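Local coordinates for cellulosome anchoring protein cohesin region (Clostridium thermocellum, PDB 4DH2) that binds the dockerin module of a partner protein through its type I cohesin domain, probably to anchor cellulosome components, at residues 63-68 and 111-116; 51-56 and 89-94; 20-25 and 37-42; 26-31 and 119-124. All blocks are in the same frame, centred on the assembly; numbering follows the deposited sequence. Where two conformers were deposited one is given.

How the contacts relate
All four contacts belong to one cohesin domain, a flattened beta sandwich of jelly-roll topology. Contact 3 closes first along the chain, inside the hairpin of strands 15-27 and 31-39. Contact 2 pairs strands 48-54 and 88-94, and contact 1 pairs 60-67 with 108-117; their segments alternate in sequence, and their side chains meet across the sandwich, centres about 11 Å apart. Contact 4 lies at one end, about 24 Å from contact 2 between centres, and its segments bracket both contacts 1 and 2. Strand 31-39 is the neighbour of 108-117 and of 15-27, linking contacts 1 and 3. Of the four, only contact 2 reaches the dockerin chain, through its outer face.

Contact 1: 63-68 and 111-116; sequences LKVEPG and AKLTVR
L63 and T114 meet at an irregularity in the pairing of strands 60-67 and 108-117. Both L63 N and K64 N point at T114 O, 2.8 Å and 3.3 Å away, so two residues of one strand face a single residue of the other: a classic beta bulge. The L63 bond runs nearly along the C=O axis. From within the bulge L63 sends CD1 to within 4.1 Å of R116 CB and over one face of the guanidinium, whose NH1 is salt-bridged to E61.

T114 lays CB against K64 CB at 3.8 Å. Its OG1, anti to the carbonyl carbon and beside the backbone N (chi1 -58°), joins a water at 2.6 Å; in the E66 conformer described, the same water is bonded to E66 OE1 and K112 O. K112 passes obliquely by E66, with K112 CB 4.2 Å from E66 OE1. K64 NZ makes a salt bridge to E66 OE2 at 2.9 Å, from above the carboxylate plane.

V65 and L113 lie side by side on the other face, against I89 and F91 in the interior. The pairing can therefore seal the apolar core on that side while the water ties E66 OE1, T114 OG1 and K112 O together on the solvent side.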
# COMPACT_ATOMS: atom_id res chain seq x y z
N LEU A 63 -16.01 -2.48 -3.29
CA LEU A 63 -16.96 -2.05 -2.28
C LEU A 63 -16.36 -1.98 -0.88
O LEU A 63 -16.89 -1.29 -0.00
CB LEU A 63 -18.14 -3.02 -2.24
CG LEU A 63 -18.87 -3.17 -3.58
CD1 LEU A 63 -20.11 -4.08 -3.43
CD2 LEU A 63 -19.27 -1.82 -4.15
N LYS A 64 -15.30 -2.75 -0.65
CA LYS A 64 -14.68 -2.83 0.68
C LYS A 64 -13.26 -3.34 0.55
O LYS A 64 -12.94 -4.17 -0.32
CB LYS A 64 -15.47 -3.81 1.55
CG LYS A 64 -15.20 -3.77 3.03
CD LYS A 64 -16.08 -4.76 3.77
CE LYS A 64 -15.83 -4.71 5.26
NZ LYS A 64 -16.73 -5.61 6.03
N VAL A 65 -12.39 -2.86 1.44
CA VAL A 65 -11.07 -3.42 1.60
C VAL A 65 -10.87 -3.71 3.07
O VAL A 65 -11.11 -2.84 3.91
CB VAL A 65 -10.02 -2.41 1.14
CG1 VAL A 65 -8.65 -3.05 1.21
CG2 VAL A 65 -10.36 -1.90 -0.26
N GLU A 66 -10.41 -4.92 3.39
CA GLU A 66 -10.21 -5.35 4.78
C GLU A 66 -8.80 -5.90 4.98
O GLU A 66 -8.29 -6.58 4.10
CB GLU A 66 -11.17 -6.48 5.11
CG GLU A 66 -12.64 -6.11 5.08
CD GLU A 66 -13.54 -7.33 5.03
OE1 GLU A 66 -13.33 -8.20 4.15
OE2 GLU A 66 -14.44 -7.42 5.88
N PRO A 67 -8.20 -5.65 6.16
CA PRO A 67 -6.90 -6.28 6.42
C PRO A 67 -7.05 -7.78 6.55
O PRO A 67 -8.11 -8.28 6.98
CB PRO A 67 -6.45 -5.65 7.74
CG PRO A 67 -7.77 -5.32 8.43
CD PRO A 67 -8.70 -4.90 7.33
N GLY A 68 -6.01 -8.49 6.16
CA GLY A 68 -5.94 -9.93 6.30
C GLY A 68 -5.44 -10.33 7.67
O GLY A 68 -5.01 -9.48 8.46
N ALA A 111 -4.69 -8.80 2.75
CA ALA A 111 -5.90 -7.99 2.57
C ALA A 111 -6.91 -8.77 1.76
O ALA A 111 -6.56 -9.67 1.00
CB ALA A 111 -5.57 -6.69 1.92
N LYS A 112 -8.19 -8.43 1.94
CA LYS A 112 -9.22 -9.01 1.10
C LYS A 112 -9.99 -7.86 0.48
O LYS A 112 -10.42 -6.93 1.18
CB LYS A 112 -10.18 -9.85 1.95
CG LYS A 112 -9.57 -11.12 2.50
CD LYS A 112 -10.61 -11.91 3.32
CE LYS A 112 -10.06 -13.28 3.73
NZ LYS A 112 -9.20 -13.24 4.97
N LEU A 113 -10.21 -7.94 -0.83
CA LEU A 113 -11.03 -6.96 -1.51
C LEU A 113 -12.42 -7.56 -1.60
O LEU A 113 -12.55 -8.75 -1.84
CB LEU A 113 -10.56 -6.80 -2.93
CG LEU A 113 -9.08 -6.45 -3.11
CD1 LEU A 113 -8.79 -6.27 -4.58
CD2 LEU A 113 -8.76 -5.22 -2.32
N THR A 114 -13.46 -6.75 -1.41
CA THR A 114 -14.81 -7.20 -1.72
C THR A 114 -15.21 -6.41 -2.94
O THR A 114 -15.27 -5.17 -2.89
CB THR A 114 -15.79 -6.91 -0.56
OG1 THR A 114 -15.33 -7.56 0.63
CG2 THR A 114 -17.20 -7.42 -0.91
N VAL A 115 -15.49 -7.10 -4.05
CA VAL A 115 -15.81 -6.41 -5.26
C VAL A 115 -17.09 -6.92 -5.89
O VAL A 115 -17.48 -8.07 -5.69
CB VAL A 115 -14.69 -6.56 -6.30
CG1 VAL A 115 -13.35 -6.22 -5.66
CG2 VAL A 115 -14.69 -7.98 -6.92
N ARG A 116 -17.72 -6.05 -6.66
CA ARG A 116 -18.89 -6.46 -7.44
C ARG A 116 -18.48 -6.55 -8.87
O ARG A 116 -17.88 -5.63 -9.39
CB ARG A 116 -20.02 -5.45 -7.33
CG ARG A 116 -21.19 -5.77 -8.26
CD ARG A 116 -22.19 -4.64 -8.35
NE ARG A 116 -23.08 -4.62 -7.20
CZ ARG A 116 -23.37 -3.55 -6.47
NH1 ARG A 116 -22.83 -2.37 -6.76
NH2 ARG A 116 -24.20 -3.65 -5.45
O HOH W 1 -13.19 -6.82 1.93

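Contact 2: 51-56 and 89-94; sequences LSLYYD and IVFLFD
F91 brings the CE2 corner of its ring up to L53 CD1, 4.0 Å away, and the methyl sits at the ring edge, near its plane. CD2 of the same ring lies close to L51 O, also at the edge, so one rim of F91 runs beside the neighbouring strand from backbone oxygen to leucine methyl.

Two residues before F91, I89 meets Y55. CG1 of I89 is 3.9 Å from Y55 CE2, the two side chains crossing at about a right angle. CG of Y55 sits between the backbone N and the carbonyl carbon (chi1 59°), a crowded position, and CD2 and CE2 of the ring come alongside I89 CG1.

In the backbone, L51 pairs with F91 and L53 with I89 as hydrogen-bonded antiparallel pairs; F91 N to L51 O and I89 N to L53 O are both 2.8 Å. S52 and V90 form the non-hydrogen-bonded pair between them and point the other way. There S52 OG lies 3.8 Å from V90 CG2 and is hydrogen-bonded to E138 and E88.

The two faces do different work. L51, I89 and F91 pack on F110, A111 and L113 across the sandwich, whereas S52 and V90 lie against H66 and L64 of the dockerin chain, and D94 makes a salt bridge to K25 of the dockerin chain. This is the dockerin-binding sheet of the cohesin jelly roll.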
# COMPACT_ATOMS: atom_id res chain seq x y z
N LEU A 51 1.76 -0.46 -1.10
CA LEU A 51 1.53 -1.26 -2.30
C LEU A 51 0.28 -0.71 -3.00
O LEU A 51 -0.69 -0.36 -2.31
CB LEU A 51 1.29 -2.72 -1.85
CG LEU A 51 0.93 -3.80 -2.84
CD1 LEU A 51 1.96 -3.85 -3.91
CD2 LEU A 51 0.91 -5.10 -2.09
N SER A 52 0.30 -0.63 -4.34
CA SER A 52 -0.88 -0.23 -5.14
C SER A 52 -1.30 -1.37 -6.05
O SER A 52 -0.43 -2.08 -6.65
CB SER A 52 -0.54 0.95 -6.08
OG SER A 52 -0.31 2.13 -5.34
N LEU A 53 -2.62 -1.50 -6.22
CA LEU A 53 -3.22 -2.39 -7.21
C LEU A 53 -4.12 -1.59 -8.11
O LEU A 53 -4.71 -0.58 -7.68
CB LEU A 53 -4.10 -3.42 -6.51
CG LEU A 53 -3.48 -4.43 -5.56
CD1 LEU A 53 -4.59 -5.34 -5.05
CD2 LEU A 53 -2.41 -5.22 -6.25
N TYR A 54 -4.30 -2.05 -9.35
CA TYR A 54 -5.25 -1.43 -10.24
C TYR A 54 -6.26 -2.47 -10.68
O TYR A 54 -5.92 -3.65 -10.79
CB TYR A 54 -4.56 -0.94 -11.48
CG TYR A 54 -3.61 0.18 -11.21
CD1 TYR A 54 -4.05 1.48 -11.14
CD2 TYR A 54 -2.27 -0.09 -10.98
CE1 TYR A 54 -3.18 2.52 -10.90
CE2 TYR A 54 -1.38 0.94 -10.74
CZ TYR A 54 -1.85 2.24 -10.69
OH TYR A 54 -0.98 3.27 -10.45
N TYR A 55 -7.47 -2.00 -10.92
CA TYR A 55 -8.56 -2.81 -11.47
C TYR A 55 -9.24 -2.08 -12.61
O TYR A 55 -9.08 -0.87 -12.77
CB TYR A 55 -9.57 -3.13 -10.36
CG TYR A 55 -10.20 -1.91 -9.70
CD1 TYR A 55 -11.43 -1.45 -10.13
CD2 TYR A 55 -9.57 -1.23 -8.65
CE1 TYR A 55 -12.01 -0.35 -9.56
CE2 TYR A 55 -10.17 -0.10 -8.07
CZ TYR A 55 -11.38 0.34 -8.54
OH TYR A 55 -12.02 1.44 -7.99
N ASP A 56 -9.98 -2.83 -13.42
CA ASP A 56 -10.71 -2.24 -14.53
C ASP A 56 -12.10 -1.87 -14.04
O ASP A 56 -12.92 -2.74 -13.73
CB ASP A 56 -10.79 -3.23 -15.69
CG ASP A 56 -11.57 -2.66 -16.86
OD1 ASP A 56 -11.98 -1.48 -16.78
OD2 ASP A 56 -11.79 -3.41 -17.85
N ILE A 89 -6.18 0.89 -5.80
CA ILE A 89 -6.31 0.64 -4.38
C ILE A 89 -4.92 0.69 -3.78
O ILE A 89 -4.01 -0.05 -4.19
CB ILE A 89 -6.89 -0.73 -4.09
CG1 ILE A 89 -8.15 -0.99 -4.91
CG2 ILE A 89 -7.15 -0.85 -2.60
CD1 ILE A 89 -8.65 -2.39 -4.74
N VAL A 90 -4.75 1.58 -2.81
CA VAL A 90 -3.45 1.79 -2.19
C VAL A 90 -3.51 1.29 -0.75
O VAL A 90 -4.48 1.55 -0.02
CB VAL A 90 -3.04 3.27 -2.21
CG1 VAL A 90 -1.59 3.43 -1.81
CG2 VAL A 90 -3.24 3.84 -3.61
N PHE A 91 -2.49 0.54 -0.35
CA PHE A 91 -2.39 0.02 1.00
C PHE A 91 -1.17 0.63 1.68
O PHE A 91 -0.14 0.84 1.05
CB PHE A 91 -2.17 -1.49 0.98
CG PHE A 91 -3.26 -2.25 0.31
CD1 PHE A 91 -4.32 -2.73 1.06
CD2 PHE A 91 -3.23 -2.51 -1.04
CE1 PHE A 91 -5.34 -3.45 0.45
CE2 PHE A 91 -4.25 -3.23 -1.64
CZ PHE A 91 -5.29 -3.70 -0.87
N LEU A 92 -1.31 0.90 2.97
CA LEU A 92 -0.18 1.31 3.79
C LEU A 92 -0.23 0.56 5.12
O LEU A 92 -1.24 0.62 5.87
CB LEU A 92 -0.22 2.80 4.02
CG LEU A 92 0.95 3.31 4.87
CD1 LEU A 92 2.29 3.20 4.12
CD2 LEU A 92 0.67 4.74 5.26
N PHE A 93 0.87 -0.11 5.43
CA PHE A 93 1.03 -0.79 6.71
C PHE A 93 2.27 -0.29 7.40
O PHE A 93 3.29 -0.10 6.76
CB PHE A 93 1.17 -2.29 6.49
CG PHE A 93 1.60 -3.02 7.71
CD1 PHE A 93 0.68 -3.43 8.65
CD2 PHE A 93 2.94 -3.25 7.96
CE1 PHE A 93 1.08 -4.07 9.83
CE2 PHE A 93 3.37 -3.87 9.13
CZ PHE A 93 2.42 -4.29 10.08
N ASP A 94 2.18 -0.08 8.71
CA ASP A 94 3.33 0.22 9.51
C ASP A 94 3.06 -0.29 10.93
O ASP A 94 1.99 -0.05 11.47
CB ASP A 94 3.58 1.72 9.57
CG ASP A 94 4.68 2.10 10.52
OD1 ASP A 94 5.81 1.61 10.34
OD2 ASP A 94 4.43 2.91 11.48

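Contact 3: 20-25 and 37-42; sequences LVEGVK and KFENVP
L20 reaches across to E39 with its methyl CD1, which lies 3.6 Å from E39 CD, while CD2 comes to 3.9 Å from E39 OE1. The two side chains meet at about a right angle, and the leucine methyls lie against E39 CG and the carboxylate. The second torsion of L20 (chi2 90°) places CD1 there. E39, in the conformer described, has CD anti to CA (chi2 179°) and an extended chain.

E22 packs against K37 beside it. E22 bends at chi2 (-57°), which carries CD over the aliphatic part of K37, and E22 OE2 stops 3.3 Å from K37 CD. The lysine's own bend at chi3 turns CE, and K37 NZ makes a salt bridge to E39 OE2 at 2.7 Å, on the anti lone pair, rather than to E22 OE2, which is 4.4 Å from NZ and beyond a salt bridge. The two carboxylates, also 4.4 Å apart at their OE2 atoms, share a water that donates a bond to each; the water, with the lysine charge nearby, would probably ease their repulsion.

L20 and K37 are held by two backbone bonds, L20 N to K37 O at 2.9 Å and the reverse. They form a hydrogen-bonded antiparallel pair in the beta hairpin of strands 15-27 and 31-39, on the surface of the cohesin sandwich.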
# COMPACT_ATOMS: atom_id res chain seq x y z
N LEU A 20 0.93 -12.03 -4.11
CA LEU A 20 0.06 -12.70 -5.09
C LEU A 20 -1.38 -12.20 -5.02
O LEU A 20 -1.90 -11.98 -3.93
CB LEU A 20 0.05 -14.20 -4.82
CG LEU A 20 1.39 -14.93 -4.76
CD1 LEU A 20 1.93 -14.93 -3.35
CD2 LEU A 20 1.25 -16.35 -5.26
N VAL A 21 -1.98 -12.00 -6.18
CA VAL A 21 -3.43 -11.82 -6.24
C VAL A 21 -4.01 -13.21 -6.45
O VAL A 21 -3.69 -13.85 -7.45
CB VAL A 21 -3.82 -10.91 -7.39
CG1 VAL A 21 -5.36 -10.81 -7.48
CG2 VAL A 21 -3.21 -9.54 -7.22
N GLU A 22 -4.83 -13.68 -5.53
CA GLU A 22 -5.39 -15.02 -5.64
C GLU A 22 -6.61 -15.00 -6.57
O GLU A 22 -7.61 -14.37 -6.28
CB GLU A 22 -5.76 -15.57 -4.28
CG GLU A 22 -4.55 -15.73 -3.35
CD GLU A 22 -3.46 -16.63 -3.93
OE1 GLU A 22 -3.77 -17.54 -4.74
OE2 GLU A 22 -2.28 -16.43 -3.57
N GLY A 23 -6.53 -15.74 -7.66
CA GLY A 23 -7.57 -15.74 -8.67
C GLY A 23 -8.94 -16.16 -8.17
O GLY A 23 -9.06 -16.98 -7.27
N VAL A 24 -9.99 -15.61 -8.78
CA VAL A 24 -11.35 -16.00 -8.46
C VAL A 24 -12.10 -16.25 -9.76
O VAL A 24 -11.81 -15.64 -10.77
CB VAL A 24 -12.06 -14.91 -7.62
CG1 VAL A 24 -12.04 -13.60 -8.32
CG2 VAL A 24 -13.48 -15.32 -7.32
N LYS A 25 -13.03 -17.19 -9.72
CA LYS A 25 -13.94 -17.45 -10.83
C LYS A 25 -15.32 -17.07 -10.33
O LYS A 25 -15.76 -17.54 -9.27
CB LYS A 25 -13.93 -18.93 -11.24
CG LYS A 25 -12.56 -19.52 -11.56
CD LYS A 25 -12.67 -20.95 -12.09
CE LYS A 25 -11.31 -21.66 -12.14
NZ LYS A 25 -11.14 -22.64 -11.01
N LYS A 37 -2.21 -12.11 -0.97
CA LYS A 37 -1.37 -12.89 -0.08
C LYS A 37 0.08 -12.46 -0.17
O LYS A 37 0.51 -11.96 -1.20
CB LYS A 37 -1.41 -14.38 -0.46
CG LYS A 37 -2.64 -15.12 0.02
CD LYS A 37 -2.50 -16.61 -0.25
CE LYS A 37 -1.44 -17.24 0.65
NZ LYS A 37 -0.75 -18.42 0.03
N PHE A 38 0.78 -12.66 0.93
CA PHE A 38 2.23 -12.63 0.97
C PHE A 38 2.68 -14.05 1.20
O PHE A 38 2.13 -14.77 2.05
CB PHE A 38 2.75 -11.83 2.17
CG PHE A 38 2.51 -10.36 2.13
CD1 PHE A 38 2.18 -9.70 0.94
CD2 PHE A 38 2.66 -9.61 3.29
CE1 PHE A 38 1.96 -8.35 0.93
CE2 PHE A 38 2.46 -8.24 3.28
CZ PHE A 38 2.11 -7.61 2.09
N GLU A 39 3.70 -14.47 0.45
CA GLU A 39 4.35 -15.75 0.66
C GLU A 39 5.85 -15.54 0.80
O GLU A 39 6.39 -14.59 0.24
CB GLU A 39 4.05 -16.70 -0.50
CG GLU A 39 2.60 -17.18 -0.58
CD GLU A 39 2.34 -18.10 -1.78
OE1 GLU A 39 3.25 -18.32 -2.60
OE2 GLU A 39 1.20 -18.60 -1.89
N ASN A 40 6.50 -16.43 1.53
CA ASN A 40 7.94 -16.33 1.78
C ASN A 40 8.30 -15.02 2.48
O ASN A 40 9.30 -14.38 2.16
CB ASN A 40 8.68 -16.48 0.47
CG ASN A 40 8.38 -17.80 -0.19
OD1 ASN A 40 8.49 -18.84 0.45
ND2 ASN A 40 7.92 -17.76 -1.44
N VAL A 41 7.47 -14.62 3.44
CA VAL A 41 7.76 -13.45 4.25
C VAL A 41 9.05 -13.69 5.06
O VAL A 41 9.18 -14.72 5.71
CB VAL A 41 6.59 -13.14 5.20
CG1 VAL A 41 6.95 -11.99 6.14
CG2 VAL A 41 5.32 -12.84 4.39
N PRO A 42 9.98 -12.73 5.02
CA PRO A 42 11.17 -12.91 5.88
C PRO A 42 10.78 -13.08 7.33
O PRO A 42 10.00 -12.30 7.88
CB PRO A 42 11.96 -11.61 5.68
CG PRO A 42 11.52 -11.12 4.26
CD PRO A 42 10.05 -11.51 4.20
O HOH W 2 -0.76 -18.90 -3.66

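Contact 4: 26-31 and 119-124; sequences AKAGDT and PDIFKD
P119 rests on the turn at G29: its CA lies 3.7 Å from G29 N, and its ring carbon CB 4.0 Å from G29 CA. The carbonyl oxygen of P119 comes up to the methyl of A28, CB to O 4.0 Å. These are van der Waals approaches, and no hydrogen bond passes between the two segments.

D120 turns away and opens a type I beta turn that ends at K123. I121 follows, with CG1 anti to the backbone N (chi1 -165°); its other branch, CG2, touches A28 CB at 4.2 Å, and the side chain also packs on A59 and K130.

The partner in all this is the loop of the beta hairpin joining strands 15-27 and 31-39, at one end of the cohesin jelly roll. It is a type II turn from K27 to D30, with G29 third in it at a positive phi of 93°. D30 N bonds K27 O, and D30 OD2 accepts K27 N at 2.8 Å from above its carboxylate plane, so the turn is tied twice, by backbone and side chain. A28, second in the turn, points its methyl at the loop that follows strand 108-117.

F122 comes next, its ring edge turned to that same methyl: CE2 is 4.2 Å from A28 CB, near the ring plane. The ring also packs on K130 and K162. K123 closes the type I turn, its N bonded to D120 O at 3.3 Å, and its poorly ordered side chain makes at most a long and uncertain salt bridge to D120 OD2.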
# COMPACT_ATOMS: atom_id res chain seq x y z
N ALA A 26 -15.99 -16.21 -11.08
CA ALA A 26 -17.30 -15.70 -10.65
C ALA A 26 -18.18 -15.47 -11.86
O ALA A 26 -17.76 -15.66 -13.01
CB ALA A 26 -17.14 -14.41 -9.88
N LYS A 27 -19.40 -15.03 -11.59
CA LYS A 27 -20.35 -14.76 -12.65
C LYS A 27 -20.60 -13.28 -12.67
O LYS A 27 -20.51 -12.61 -11.65
CB LYS A 27 -21.65 -15.53 -12.39
CG LYS A 27 -21.46 -17.04 -12.33
CD LYS A 27 -22.75 -17.75 -11.93
CE LYS A 27 -22.56 -19.26 -11.84
NZ LYS A 27 -23.71 -19.94 -11.18
N ALA A 28 -20.95 -12.76 -13.84
CA ALA A 28 -21.30 -11.35 -13.95
C ALA A 28 -22.42 -11.07 -12.97
O ALA A 28 -23.37 -11.84 -12.88
CB ALA A 28 -21.76 -11.04 -15.32
N GLY A 29 -22.29 -9.95 -12.26
CA GLY A 29 -23.22 -9.54 -11.24
C GLY A 29 -22.87 -9.98 -9.83
O GLY A 29 -23.46 -9.47 -8.89
N ASP A 30 -21.93 -10.92 -9.67
CA ASP A 30 -21.59 -11.44 -8.35
C ASP A 30 -20.89 -10.39 -7.52
O ASP A 30 -20.19 -9.52 -8.04
CB ASP A 30 -20.63 -12.62 -8.42
CG ASP A 30 -21.28 -13.90 -8.84
OD1 ASP A 30 -22.53 -13.96 -8.93
OD2 ASP A 30 -20.52 -14.87 -9.06
N THR A 31 -21.06 -10.49 -6.21
CA THR A 31 -20.15 -9.85 -5.28
C THR A 31 -19.29 -10.93 -4.67
O THR A 31 -19.81 -11.91 -4.14
CB THR A 31 -20.90 -9.10 -4.16
OG1 THR A 31 -21.74 -8.11 -4.74
CG2 THR A 31 -19.92 -8.44 -3.19
N PRO A 119 -22.81 -6.43 -13.82
CA PRO A 119 -23.67 -7.41 -14.49
C PRO A 119 -23.74 -7.19 -15.99
O PRO A 119 -24.15 -8.11 -16.69
CB PRO A 119 -25.05 -7.18 -13.84
CG PRO A 119 -25.01 -5.77 -13.32
CD PRO A 119 -23.57 -5.53 -12.93
N ASP A 120 -23.31 -6.02 -16.47
CA ASP A 120 -23.45 -5.65 -17.87
C ASP A 120 -22.15 -5.77 -18.65
O ASP A 120 -21.99 -5.13 -19.69
CB ASP A 120 -23.95 -4.21 -17.98
CG ASP A 120 -22.90 -3.20 -17.54
OD1 ASP A 120 -22.09 -3.52 -16.64
OD2 ASP A 120 -22.89 -2.08 -18.08
N ILE A 121 -21.24 -6.60 -18.16
CA ILE A 121 -19.92 -6.69 -18.77
C ILE A 121 -19.98 -7.38 -20.15
O ILE A 121 -19.12 -7.14 -20.99
CB ILE A 121 -18.91 -7.41 -17.83
CG1 ILE A 121 -17.48 -7.18 -18.30
CG2 ILE A 121 -19.18 -8.89 -17.77
CD1 ILE A 121 -17.09 -5.72 -18.37
N PHE A 122 -20.99 -8.20 -20.40
CA PHE A 122 -21.07 -8.90 -21.67
C PHE A 122 -21.93 -8.17 -22.70
O PHE A 122 -22.19 -8.69 -23.78
CB PHE A 122 -21.56 -10.33 -21.48
CG PHE A 122 -20.57 -11.21 -20.78
CD1 PHE A 122 -19.63 -11.93 -21.50
CD2 PHE A 122 -20.53 -11.28 -19.39
CE1 PHE A 122 -18.69 -12.74 -20.86
CE2 PHE A 122 -19.60 -12.08 -18.75
CZ PHE A 122 -18.68 -12.81 -19.48
N LYS A 123 -22.34 -6.95 -22.37
CA LYS A 123 -23.13 -6.13 -23.29
C LYS A 123 -22.36 -5.96 -24.58
O LYS A 123 -21.17 -5.63 -24.57
CB LYS A 123 -23.38 -4.75 -22.69
CG LYS A 123 -22.14 -3.87 -22.68
CD LYS A 123 -22.35 -2.58 -21.92
CE LYS A 123 -21.01 -1.92 -21.57
NZ LYS A 123 -21.18 -0.62 -20.87
N ASP A 124 -23.03 -6.18 -25.70
CA ASP A 124 -22.41 -5.92 -26.99
C ASP A 124 -21.28 -6.92 -27.24
O ASP A 124 -20.41 -6.69 -28.08
CB ASP A 124 -21.86 -4.49 -27.01
CG ASP A 124 -21.93 -3.87 -28.39
OD1 ASP A 124 -23.06 -3.69 -28.90
OD2 ASP A 124 -20.87 -3.54 -28.95